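Local coordinates for glucosamine kinase (Streptacidiphilus jiangxiensis, PDB 6HWJ), which phosphorylates D-glucosamine to D-glucosamine 6-phosphate using ATP and magnesium, and acts to a lesser extent on glucose, at residues A[42-50]-A[58-66]; A[218-229]-A[306-315]. All blocks are in the same frame, centred on the assembly; numbering follows the deposited sequence.

Overall arrangement
In this single-chain kinase a beta hairpin is built in one contact and packed against a helix in the other. Interaction 1 joins strands 45-51 and 57-65 within the N-terminal antiparallel sheet, where contacts between neighbours in sequence are made through the backbone ladder. Interaction 2 sets helix 212-234 against strands 306-309 and 312-315, a small hairpin much later in the chain, and works through side chains alone. The first closes before the second opens; their centres lie 38 Å apart and their nearest atoms about 21 Å, and they share no strand or helix. Interaction 1 belongs to the N-terminal region, whereas interaction 2 lies beside the magnesium ligand Q305, which directly precedes strand 306-309.

Interaction 1 of 2, residues A[42-50]-A[58-66]; sequences GEGHAVGVV and WTVPLVRDG
H45 and V63 stand side by side and point the same way, V63 CG2 resting off-centre against the imidazole in a CH-pi contact, 4.2 Å from the ring centroid. V63 can offer this methyl because its chi1 of 67° puts CG2 anti to the backbone N. The imidazole is further held by T79 at ND1 and by stacking on H82. On the same face V47 reaches diagonally to T59, CG1 to CG2 at 4.0 Å. This is an antiparallel beta hairpin inside the N-terminal sheet, strand 45-51 being flanked on its other edge by strand 34-42; P61, which has no N-H to give, falls in a non-hydrogen-bonded pair with V47, so the ladder continues past it. The other face carries A46, V50, W58, V60 and L62. L62 CD1 lies 3.9 Å from G48 CA, over a residue without a side chain, and V50 CG2 meets V60 CG2 at 3.8 Å as the two valines cross. Helix 5-11 packs here, W5 against A46 and L62, V9 against V50. At the far end W58 turns the edge of its indole to the opposite strand, CD1 lying 3.4 Å from V50 O, while NE1 bonds to S52.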
ATOM      1  N   GLY A  42     -12.282  18.838  21.447  1.00 30.29           N
ATOM      2  CA  GLY A  42     -12.506  19.148  22.853  1.00 30.49           C
ATOM      3  C   GLY A  42     -11.225  19.352  23.616  1.00 28.29           C
ATOM      4  O   GLY A  42     -10.153  18.843  23.252  1.00 28.38           O
ATOM      5  N   GLU A  43     -11.337  20.124  24.702  1.00 27.27           N
ATOM      6  CA  GLU A  43     -10.263  20.277  25.692  1.00 31.20           C
ATOM      7  C   GLU A  43      -8.973  20.811  25.066  1.00 30.15           C
ATOM      8  O   GLU A  43      -7.864  20.467  25.493  1.00 26.53           O
ATOM      9  CB  GLU A  43      -9.985  18.955  26.421  1.00 34.18           C
ATOM     10  CG  GLU A  43     -11.223  18.324  27.060  1.00 41.60           C
ATOM     11  CD  GLU A  43     -10.877  17.171  28.002  1.00 43.48           C
ATOM     12  OE1 GLU A  43     -11.050  17.337  29.218  1.00 47.21           O
ATOM     13  OE2 GLU A  43     -10.409  16.121  27.539  1.00 40.69           O
ATOM     14  N   GLY A  44      -9.109  21.675  24.070  1.00 29.15           N
ATOM     15  CA  GLY A  44      -7.972  22.282  23.410  1.00 31.51           C
ATOM     16  C   GLY A  44      -7.350  21.478  22.293  1.00 30.44           C
ATOM     17  O   GLY A  44      -6.274  21.861  21.809  1.00 26.85           O
ATOM     18  N   HIS A  45      -7.967  20.380  21.878  1.00 25.24           N
ATOM     19  CA  HIS A  45      -7.451  19.537  20.817  1.00 27.55           C
ATOM     20  C   HIS A  45      -8.269  19.699  19.547  1.00 26.44           C
ATOM     21  O   HIS A  45      -9.482  19.934  19.595  1.00 27.22           O
ATOM     22  CB  HIS A  45      -7.452  18.043  21.250  1.00 27.37           C
ATOM     23  CG  HIS A  45      -6.539  17.767  22.402  1.00 27.33           C
ATOM     24  ND1 HIS A  45      -5.207  17.444  22.241  1.00 28.21           N
ATOM     25  CD2 HIS A  45      -6.764  17.785  23.737  1.00 27.68           C
ATOM     26  CE1 HIS A  45      -4.655  17.270  23.427  1.00 27.81           C
ATOM     27  NE2 HIS A  45      -5.574  17.472  24.351  1.00 28.29           N
ATOM     28  N   ALA A  46      -7.599  19.567  18.401  1.00 28.29           N
ATOM     29  CA  ALA A  46      -8.302  19.693  17.136  1.00 25.04           C
ATOM     30  C   ALA A  46      -7.501  19.070  16.002  1.00 25.54           C
ATOM     31  O   ALA A  46      -6.312  18.772  16.142  1.00 25.15           O
ATOM     32  CB  ALA A  46      -8.604  21.158  16.815  1.00 24.35           C
ATOM     33  N   VAL A  47      -8.189  18.856  14.881  1.00 24.94           N
ATOM     34  CA  VAL A  47      -7.564  18.480  13.622  1.00 23.92           C
ATOM     35  C   VAL A  47      -7.821  19.609  12.641  1.00 25.82           C
ATOM     36  O   VAL A  47      -8.980  19.952  12.369  1.00 28.54           O
ATOM     37  CB  VAL A  47      -8.102  17.165  13.071  1.00 23.63           C
ATOM     38  CG1 VAL A  47      -7.277  16.757  11.824  1.00 26.11           C
ATOM     39  CG2 VAL A  47      -8.050  16.045  14.118  1.00 26.83           C
ATOM     40  N   GLY A  48      -6.751  20.205  12.135  1.00 26.71           N
ATOM     41  CA  GLY A  48      -6.846  21.302  11.206  1.00 25.46           C
ATOM     42  C   GLY A  48      -6.438  20.841   9.819  1.00 28.87           C
ATOM     43  O   GLY A  48      -5.557  19.992   9.675  1.00 27.34           O
ATOM     44  N   VAL A  49      -7.112  21.380   8.815  1.00 28.63           N
ATOM     45  CA  VAL A  49      -6.674  21.343   7.429  1.00 28.80           C
ATOM     46  C   VAL A  49      -6.159  22.739   7.119  1.00 29.38           C
ATOM     47  O   VAL A  49      -6.932  23.704   7.096  1.00 27.40           O
ATOM     48  CB  VAL A  49      -7.810  20.934   6.487  1.00 30.16           C
ATOM     49  CG1 VAL A  49      -7.347  21.023   5.046  1.00 31.83           C
ATOM     50  CG2 VAL A  49      -8.292  19.521   6.828  1.00 28.50           C
ATOM     51  N   VAL A  50      -4.847  22.860   6.947  1.00 28.87           N
ATOM     52  CA  VAL A  50      -4.171  24.146   6.905  1.00 29.69           C
ATOM     53  C   VAL A  50      -3.525  24.307   5.541  1.00 29.12           C
ATOM     54  O   VAL A  50      -2.977  23.354   4.975  1.00 31.94           O
ATOM     55  CB  VAL A  50      -3.133  24.284   8.033  1.00 28.52           C
ATOM     56  CG1 VAL A  50      -2.462  25.641   8.009  1.00 31.91           C
ATOM     57  CG2 VAL A  50      -3.812  24.039   9.384  1.00 28.68           C
ATOM     58  N   TRP A  58      -2.294  20.783   4.300  1.00 32.31           N
ATOM     59  CA  TRP A  58      -1.710  19.947   5.330  1.00 28.66           C
ATOM     60  C   TRP A  58      -2.764  19.500   6.336  1.00 27.17           C
ATOM     61  O   TRP A  58      -3.646  20.274   6.702  1.00 28.07           O
ATOM     62  CB  TRP A  58      -0.612  20.713   6.108  1.00 32.07           C
ATOM     63  CG  TRP A  58       0.413  21.388   5.245  1.00 34.42           C
ATOM     64  CD1 TRP A  58       0.278  22.585   4.580  1.00 33.48           C
ATOM     65  CD2 TRP A  58       1.732  20.922   4.972  1.00 31.98           C
ATOM     66  NE1 TRP A  58       1.441  22.884   3.918  1.00 32.27           N
ATOM     67  CE2 TRP A  58       2.346  21.875   4.134  1.00 32.65           C
ATOM     68  CE3 TRP A  58       2.452  19.778   5.340  1.00 34.18           C
ATOM     69  CZ2 TRP A  58       3.650  21.720   3.652  1.00 35.05           C
ATOM     70  CZ3 TRP A  58       3.755  19.638   4.871  1.00 35.22           C
ATOM     71  CH2 TRP A  58       4.334  20.595   4.039  1.00 36.23           C
ATOM     72  N   THR A  59      -2.646  18.265   6.801  1.00 27.78           N
ATOM     73  CA  THR A  59      -3.376  17.800   7.978  1.00 27.94           C
ATOM     74  C   THR A  59      -2.517  18.112   9.188  1.00 26.38           C
ATOM     75  O   THR A  59      -1.362  17.683   9.248  1.00 26.96           O
ATOM     76  CB  THR A  59      -3.664  16.303   7.930  1.00 29.96           C
ATOM     77  OG1 THR A  59      -4.406  15.999   6.751  1.00 30.26           O
ATOM     78  CG2 THR A  59      -4.459  15.845   9.173  1.00 30.65           C
ATOM     79  N   VAL A  60      -3.079  18.835  10.151  1.00 26.64           N
ATOM     80  CA  VAL A  60      -2.297  19.221  11.318  1.00 26.26           C
ATOM     81  C   VAL A  60      -3.055  18.866  12.586  1.00 27.01           C
ATOM     82  O   VAL A  60      -4.121  19.452  12.837  1.00 25.29           O
ATOM     83  CB  VAL A  60      -1.967  20.724  11.300  1.00 26.68           C
ATOM     84  CG1 VAL A  60      -0.973  21.018  12.416  1.00 27.14           C
ATOM     85  CG2 VAL A  60      -1.404  21.146   9.940  1.00 27.28           C
ATOM     86  N   PRO A  61      -2.555  17.935  13.411  1.00 25.77           N
ATOM     87  CA  PRO A  61      -3.123  17.782  14.749  1.00 25.43           C
ATOM     88  C   PRO A  61      -2.698  18.958  15.601  1.00 25.78           C
ATOM     89  O   PRO A  61      -1.510  19.276  15.692  1.00 27.08           O
ATOM     90  CB  PRO A  61      -2.522  16.455  15.250  1.00 28.77           C
ATOM     91  CG  PRO A  61      -1.186  16.395  14.570  1.00 31.25           C
ATOM     92  CD  PRO A  61      -1.376  17.067  13.209  1.00 26.33           C
ATOM     93  N   LEU A  62      -3.672  19.619  16.213  1.00 25.48           N
ATOM     94  CA  LEU A  62      -3.432  20.873  16.895  1.00 25.88           C
ATOM     95  C   LEU A  62      -3.775  20.771  18.374  1.00 27.42           C
ATOM     96  O   LEU A  62      -4.711  20.067  18.781  1.00 25.41           O
ATOM     97  CB  LEU A  62      -4.257  22.009  16.269  1.00 28.03           C
ATOM     98  CG  LEU A  62      -3.856  22.373  14.844  1.00 30.64           C
ATOM     99  CD1 LEU A  62      -5.015  23.117  14.187  1.00 29.88           C
ATOM    100  CD2 LEU A  62      -2.591  23.219  14.817  1.00 30.98           C
ATOM    101  N   VAL A  63      -3.023  21.517  19.166  1.00 26.66           N
ATOM    102  CA  VAL A  63      -3.289  21.637  20.600  1.00 31.00           C
ATOM    103  C   VAL A  63      -3.051  23.081  21.009  1.00 31.55           C
ATOM    104  O   VAL A  63      -2.030  23.689  20.654  1.00 30.58           O
ATOM    105  CB  VAL A  63      -2.417  20.670  21.421  1.00 33.96           C
ATOM    106  CG1 VAL A  63      -0.959  21.075  21.335  1.00 36.26           C
ATOM    107  CG2 VAL A  63      -2.895  20.626  22.876  1.00 36.54           C
ATOM    108  N   ARG A  64      -3.994  23.644  21.743  1.00 32.42           N
ATOM    109  CA  ARG A  64      -3.771  24.961  22.316  1.00 34.64           C
ATOM    110  C   ARG A  64      -2.811  24.827  23.493  1.00 35.72           C
ATOM    111  O   ARG A  64      -2.963  23.950  24.339  1.00 39.78           O
ATOM    112  CB  ARG A  64      -5.096  25.590  22.728  1.00 36.21           C
ATOM    113  CG  ARG A  64      -5.941  26.041  21.519  1.00 35.97           C
ATOM    114  CD  ARG A  64      -7.304  26.587  21.923  1.00 40.42           C
ATOM    115  NE  ARG A  64      -8.147  26.920  20.775  1.00 42.81           N
ATOM    116  CZ  ARG A  64      -8.670  28.118  20.546  1.00 51.73           C
ATOM    117  NH1 ARG A  64      -8.446  29.134  21.385  1.00 55.49           N
ATOM    118  NH2 ARG A  64      -9.416  28.309  19.472  1.00 52.56           N
ATOM    119  N   ASP A  65      -1.770  25.658  23.510  1.00 33.53           N
ATOM    120  CA  ASP A  65      -0.778  25.652  24.575  1.00 31.78           C
ATOM    121  C   ASP A  65      -0.577  27.090  24.999  1.00 33.13           C
ATOM    122  O   ASP A  65      -0.329  27.948  24.148  1.00 31.04           O
ATOM    123  CB  ASP A  65       0.542  25.023  24.116  1.00 30.90           C
ATOM    124  CG  ASP A  65       1.502  24.748  25.282  1.00 34.73           C
ATOM    125  OD1 ASP A  65       1.618  25.600  26.186  1.00 33.83           O
ATOM    126  OD2 ASP A  65       2.155  23.682  25.285  1.00 33.25           O
ATOM    127  N   GLY A  66      -0.708  27.349  26.302  1.00 31.67           N
ATOM    128  CA  GLY A  66      -0.561  28.696  26.815  1.00 34.60           C
ATOM    129  C   GLY A  66       0.809  29.283  26.602  1.00 32.72           C
ATOM    130  O   GLY A  66       0.974  30.505  26.681  1.00 33.20           O
TER

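Interaction 2 of 2, residues A[218-229]-A[306-315]; sequences PAAQLGTLTARM and ILRADGRYAV
Y313 projects from strand 312-315 toward the helix and meets side chains from about two turns of it. P218 CB lies 3.4 Å from Y313 OH; Q221 crosses the ring at about a right angle, its CD 3.7 Å from Y313 CE1 and its amide plane turned 68° from the ring plane; and L225 CD1 packs on Y313 CB at 3.9 Å. Chi1 of L225 (178°) carries its branch away from the backbone N to reach the base of the tyrosine. Deeper in, L222 and I306 slide past each other in opposite directions, L222 CD2 to I306 CG2 at 3.8 Å, and M229 SD reaches V315 CG1 at 4.4 Å. The tyrosine is positioned from within its own hairpin: R308 CG sits over the centre of one ring face, and the chain then bends so that R308 NH2 donates to Y313 OH (3.2 Å, 164°), with the oxygen nearly in the guanidinium plane. Outside the two segments, D201 forms a salt bridge with R308 NH2, and W197 meets Y313 edge-to-face while its NE1 bonds to I306 O. W197 also touches P218 and L222, so helix 194-207 borders both partners of this helix-on-hairpin packing, next to the magnesium ligand Q305. Across the interface the contact is mainly apolar; the guanidinium bond probably polarises the phenol, making its O-H a somewhat stronger donor, an effect D201 would temper.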
ATOM      1  N   PRO A 218       1.137 -21.235   3.308  1.00 27.35           N
ATOM      2  CA  PRO A 218       0.981 -19.767   3.273  1.00 28.18           C
ATOM      3  C   PRO A 218       0.648 -19.231   1.887  1.00 28.97           C
ATOM      4  O   PRO A 218      -0.090 -18.243   1.766  1.00 27.48           O
ATOM      5  CB  PRO A 218       2.346 -19.249   3.769  1.00 25.65           C
ATOM      6  CG  PRO A 218       2.871 -20.402   4.616  1.00 28.90           C
ATOM      7  CD  PRO A 218       2.426 -21.638   3.886  1.00 27.60           C
ATOM      8  N   ALA A 219       1.182 -19.835   0.834  1.00 29.94           N
ATOM      9  CA  ALA A 219       0.862 -19.366  -0.507  1.00 29.37           C
ATOM     10  C   ALA A 219      -0.627 -19.535  -0.788  1.00 28.71           C
ATOM     11  O   ALA A 219      -1.256 -18.663  -1.407  1.00 26.88           O
ATOM     12  CB  ALA A 219       1.699 -20.106  -1.547  1.00 30.10           C
ATOM     13  N   ALA A 220      -1.209 -20.645  -0.327  1.00 26.71           N
ATOM     14  CA  ALA A 220      -2.645 -20.855  -0.479  1.00 24.32           C
ATOM     15  C   ALA A 220      -3.440 -19.909   0.395  1.00 26.42           C
ATOM     16  O   ALA A 220      -4.496 -19.411  -0.019  1.00 28.82           O
ATOM     17  CB  ALA A 220      -3.021 -22.310  -0.156  1.00 28.64           C
ATOM     18  N   GLN A 221      -2.980 -19.663   1.624  1.00 24.49           N
ATOM     19  CA  GLN A 221      -3.686 -18.713   2.478  1.00 28.07           C
ATOM     20  C   GLN A 221      -3.628 -17.300   1.903  1.00 26.72           C
ATOM     21  O   GLN A 221      -4.614 -16.558   1.984  1.00 26.04           O
ATOM     22  CB  GLN A 221      -3.109 -18.764   3.887  1.00 29.03           C
ATOM     23  CG  GLN A 221      -3.201 -20.151   4.481  1.00 32.71           C
ATOM     24  CD  GLN A 221      -2.896 -20.190   5.971  1.00 35.39           C
ATOM     25  OE1 GLN A 221      -1.755 -20.366   6.371  1.00 41.27           O
ATOM     26  NE2 GLN A 221      -3.909 -20.013   6.774  1.00 31.81           N
ATOM     27  N   LEU A 222      -2.499 -16.929   1.300  1.00 25.59           N
ATOM     28  CA  LEU A 222      -2.389 -15.635   0.633  1.00 25.99           C
ATOM     29  C   LEU A 222      -3.357 -15.536  -0.539  1.00 27.34           C
ATOM     30  O   LEU A 222      -3.968 -14.486  -0.766  1.00 26.67           O
ATOM     31  CB  LEU A 222      -0.959 -15.396   0.156  1.00 26.67           C
ATOM     32  CG  LEU A 222       0.066 -15.120   1.245  1.00 28.04           C
ATOM     33  CD1 LEU A 222       1.470 -15.087   0.684  1.00 27.72           C
ATOM     34  CD2 LEU A 222      -0.243 -13.822   1.939  1.00 26.86           C
ATOM     35  N   GLY A 223      -3.519 -16.621  -1.291  1.00 28.65           N
ATOM     36  CA  GLY A 223      -4.473 -16.608  -2.386  1.00 28.31           C
ATOM     37  C   GLY A 223      -5.895 -16.425  -1.900  1.00 27.01           C
ATOM     38  O   GLY A 223      -6.667 -15.666  -2.481  1.00 27.92           O
ATOM     39  N   THR A 224      -6.266 -17.123  -0.827  1.00 23.74           N
ATOM     40  CA  THR A 224      -7.591 -16.938  -0.251  1.00 25.39           C
ATOM     41  C   THR A 224      -7.777 -15.510   0.261  1.00 25.87           C
ATOM     42  O   THR A 224      -8.844 -14.902   0.063  1.00 28.44           O
ATOM     43  CB  THR A 224      -7.808 -17.982   0.866  1.00 28.80           C
ATOM     44  OG1 THR A 224      -7.952 -19.280   0.276  1.00 30.04           O
ATOM     45  CG2 THR A 224      -9.031 -17.659   1.689  1.00 26.70           C
ATOM     46  N   LEU A 225      -6.754 -14.952   0.901  1.00 25.06           N
ATOM     47  CA  LEU A 225      -6.845 -13.589   1.422  1.00 23.87           C
ATOM     48  C   LEU A 225      -7.060 -12.583   0.296  1.00 23.61           C
ATOM     49  O   LEU A 225      -7.931 -11.705   0.390  1.00 25.80           O
ATOM     50  CB  LEU A 225      -5.571 -13.244   2.222  1.00 26.41           C
ATOM     51  CG  LEU A 225      -5.438 -11.834   2.808  1.00 24.08           C
ATOM     52  CD1 LEU A 225      -4.433 -11.824   3.956  1.00 27.31           C
ATOM     53  CD2 LEU A 225      -4.969 -10.812   1.746  1.00 25.85           C
ATOM     54  N   THR A 226      -6.280 -12.704  -0.776  1.00 22.64           N
ATOM     55  CA  THR A 226      -6.389 -11.812  -1.921  1.00 23.91           C
ATOM     56  C   THR A 226      -7.778 -11.883  -2.552  1.00 26.75           C
ATOM     57  O   THR A 226      -8.329 -10.852  -2.954  1.00 24.84           O
ATOM     58  CB  THR A 226      -5.324 -12.172  -2.961  1.00 24.43           C
ATOM     59  OG1 THR A 226      -4.032 -12.236  -2.337  1.00 23.27           O
ATOM     60  CG2 THR A 226      -5.301 -11.138  -4.093  1.00 24.22           C
ATOM     61  N   ALA A 227      -8.359 -13.085  -2.626  1.00 26.05           N
ATOM     62  CA  ALA A 227      -9.696 -13.240  -3.195  1.00 27.09           C
ATOM     63  C   ALA A 227     -10.765 -12.627  -2.300  1.00 26.30           C
ATOM     64  O   ALA A 227     -11.695 -11.961  -2.789  1.00 26.74           O
ATOM     65  CB  ALA A 227     -10.002 -14.720  -3.449  1.00 29.22           C
ATOM     66  N   ARG A 228     -10.655 -12.833  -0.986  1.00 23.69           N
ATOM     67  CA  ARG A 228     -11.573 -12.191  -0.051  1.00 25.38           C
ATOM     68  C   ARG A 228     -11.449 -10.670  -0.134  1.00 27.59           C
ATOM     69  O   ARG A 228     -12.457  -9.946  -0.079  1.00 23.86           O
ATOM     70  CB  ARG A 228     -11.292 -12.668   1.375  1.00 26.78           C
ATOM     71  CG  ARG A 228     -11.611 -14.142   1.624  1.00 28.10           C
ATOM     72  CD  ARG A 228     -11.079 -14.588   2.991  1.00 27.55           C
ATOM     73  NE  ARG A 228     -11.521 -15.953   3.300  1.00 26.22           N
ATOM     74  CZ  ARG A 228     -11.088 -16.664   4.340  1.00 30.03           C
ATOM     75  NH1 ARG A 228     -10.177 -16.161   5.170  1.00 29.14           N
ATOM     76  NH2 ARG A 228     -11.555 -17.885   4.542  1.00 29.42           N
ATOM     77  N   MET A 229     -10.217 -10.175  -0.210  1.00 23.33           N
ATOM     78  CA  MET A 229      -9.968  -8.741  -0.350  1.00 27.93           C
ATOM     79  C   MET A 229     -10.626  -8.199  -1.619  1.00 28.25           C
ATOM     80  O   MET A 229     -11.388  -7.220  -1.567  1.00 27.79           O
ATOM     81  CB  MET A 229      -8.454  -8.493  -0.360  1.00 24.35           C
ATOM     82  CG  MET A 229      -8.039  -7.028  -0.419  1.00 27.97           C
ATOM     83  SD  MET A 229      -6.225  -6.858  -0.487  1.00 25.93           S
ATOM     84  CE  MET A 229      -5.915  -7.286  -2.197  1.00 29.60           C
ATOM     85  N   ILE A 306       2.089  -8.012   3.980  1.00 24.35           N
ATOM     86  CA  ILE A 306       1.321  -9.002   4.741  1.00 23.71           C
ATOM     87  C   ILE A 306       2.024  -9.249   6.065  1.00 25.06           C
ATOM     88  O   ILE A 306       3.152  -9.766   6.095  1.00 28.27           O
ATOM     89  CB  ILE A 306       1.146 -10.323   3.969  1.00 24.08           C
ATOM     90  CG1 ILE A 306       0.599 -10.072   2.555  1.00 25.54           C
ATOM     91  CG2 ILE A 306       0.216 -11.253   4.761  1.00 28.18           C
ATOM     92  CD1 ILE A 306      -0.831  -9.556   2.499  1.00 26.42           C
ATOM     93  N   LEU A 307       1.349  -8.907   7.156  1.00 22.85           N
ATOM     94  CA  LEU A 307       1.804  -9.246   8.490  1.00 26.54           C
ATOM     95  C   LEU A 307       1.274 -10.623   8.881  1.00 28.33           C
ATOM     96  O   LEU A 307       0.147 -10.980   8.533  1.00 31.56           O
ATOM     97  CB  LEU A 307       1.326  -8.203   9.487  1.00 29.66           C
ATOM     98  CG  LEU A 307       1.657  -6.758   9.099  1.00 30.36           C
ATOM     99  CD1 LEU A 307       1.022  -5.789  10.091  1.00 32.53           C
ATOM    100  CD2 LEU A 307       3.147  -6.537   9.016  1.00 30.19           C
ATOM    101  N   ARG A 308       2.098 -11.399   9.599  1.00 27.54           N
ATOM    102  CA  ARG A 308       1.693 -12.705  10.097  1.00 27.86           C
ATOM    103  C   ARG A 308       2.102 -12.856  11.552  1.00 27.43           C
ATOM    104  O   ARG A 308       3.248 -12.568  11.905  1.00 32.62           O
ATOM    105  CB  ARG A 308       2.310 -13.843   9.268  1.00 27.03           C
ATOM    106  CG  ARG A 308       1.713 -15.185   9.597  1.00 29.27           C
ATOM    107  CD  ARG A 308       2.258 -16.290   8.736  1.00 29.90           C
ATOM    108  NE  ARG A 308       3.579 -16.734   9.150  1.00 30.37           N
ATOM    109  CZ  ARG A 308       4.265 -17.695   8.535  1.00 31.73           C
ATOM    110  NH1 ARG A 308       5.461 -18.033   8.971  1.00 33.27           N
ATOM    111  NH2 ARG A 308       3.742 -18.323   7.490  1.00 30.25           N
ATOM    112  N   ALA A 309       1.165 -13.291  12.392  1.00 29.21           N
ATOM    113  CA  ALA A 309       1.457 -13.648  13.775  1.00 34.07           C
ATOM    114  C   ALA A 309       0.460 -14.700  14.248  1.00 28.85           C
ATOM    115  O   ALA A 309      -0.748 -14.543  14.063  1.00 28.59           O
ATOM    116  CB  ALA A 309       1.393 -12.411  14.690  1.00 37.59           C
ATOM    117  N   ASP A 310       0.964 -15.764  14.860  1.00 34.32           N
ATOM    118  CA  ASP A 310       0.107 -16.813  15.432  1.00 37.03           C
ATOM    119  C   ASP A 310      -0.880 -17.369  14.398  1.00 36.52           C
ATOM    120  O   ASP A 310      -2.035 -17.663  14.704  1.00 36.94           O
ATOM    121  CB  ASP A 310      -0.653 -16.290  16.646  1.00 43.09           C
ATOM    122  CG  ASP A 310       0.250 -15.620  17.653  1.00 49.74           C
ATOM    123  OD1 ASP A 310       1.318 -16.185  17.967  1.00 49.75           O
ATOM    124  OD2 ASP A 310      -0.108 -14.518  18.108  1.00 52.44           O
ATOM    125  N   GLY A 311      -0.424 -17.505  13.162  1.00 37.43           N
ATOM    126  CA  GLY A 311      -1.265 -18.064  12.129  1.00 36.58           C
ATOM    127  C   GLY A 311      -2.291 -17.118  11.559  1.00 30.01           C
ATOM    128  O   GLY A 311      -3.062 -17.530  10.687  1.00 30.92           O
ATOM    129  N   ARG A 312      -2.309 -15.856  11.999  1.00 27.91           N
ATOM    130  CA  ARG A 312      -3.215 -14.844  11.479  1.00 28.52           C
ATOM    131  C   ARG A 312      -2.477 -13.950  10.490  1.00 26.69           C
ATOM    132  O   ARG A 312      -1.353 -13.505  10.775  1.00 26.55           O
ATOM    133  CB  ARG A 312      -3.780 -13.996  12.620  1.00 33.93           C
ATOM    134  CG  ARG A 312      -4.709 -14.750  13.557  1.00 45.32           C
ATOM    135  CD  ARG A 312      -5.141 -13.867  14.706  1.00 60.37           C
ATOM    136  NE  ARG A 312      -6.383 -14.328  15.321  1.00 75.80           N
ATOM    137  CZ  ARG A 312      -6.464 -15.317  16.209  1.00 86.41           C
ATOM    138  NH1 ARG A 312      -7.644 -15.661  16.710  1.00 89.85           N
ATOM    139  NH2 ARG A 312      -5.370 -15.963  16.590  1.00 89.73           N
ATOM    140  N   TYR A 313      -3.109 -13.694   9.336  1.00 26.96           N
ATOM    141  CA  TYR A 313      -2.548 -12.853   8.286  1.00 27.36           C
ATOM    142  C   TYR A 313      -3.291 -11.523   8.223  1.00 27.81           C
ATOM    143  O   TYR A 313      -4.517 -11.489   8.346  1.00 29.38           O
ATOM    144  CB  TYR A 313      -2.645 -13.554   6.914  1.00 25.66           C
ATOM    145  CG  TYR A 313      -1.782 -14.781   6.800  1.00 25.56           C
ATOM    146  CD1 TYR A 313      -2.108 -15.954   7.458  1.00 27.48           C
ATOM    147  CD2 TYR A 313      -0.621 -14.754   6.044  1.00 28.13           C
ATOM    148  CE1 TYR A 313      -1.298 -17.094   7.356  1.00 30.11           C
ATOM    149  CE2 TYR A 313       0.186 -15.876   5.928  1.00 29.26           C
ATOM    150  CZ  TYR A 313      -0.157 -17.033   6.566  1.00 31.19           C
ATOM    151  OH  TYR A 313       0.680 -18.123   6.451  1.00 30.58           O
ATOM    152  N   ALA A 314      -2.550 -10.434   8.004  1.00 24.86           N
ATOM    153  CA  ALA A 314      -3.130  -9.093   7.991  1.00 23.63           C
ATOM    154  C   ALA A 314      -2.455  -8.262   6.906  1.00 24.42           C
ATOM    155  O   ALA A 314      -1.241  -8.080   6.946  1.00 26.68           O
ATOM    156  CB  ALA A 314      -2.951  -8.421   9.360  1.00 27.52           C
ATOM    157  N   VAL A 315      -3.239  -7.755   5.950  1.00 23.95           N
ATOM    158  CA  VAL A 315      -2.704  -6.924   4.871  1.00 23.36           C
ATOM    159  C   VAL A 315      -2.736  -5.469   5.318  1.00 24.26           C
ATOM    160  O   VAL A 315      -3.663  -5.030   6.026  1.00 23.48           O
ATOM    161  CB  VAL A 315      -3.474  -7.143   3.559  1.00 25.04           C
ATOM    162  CG1 VAL A 315      -4.950  -6.896   3.738  1.00 29.79           C
ATOM    163  CG2 VAL A 315      -2.902  -6.200   2.451  1.00 27.40           C
TER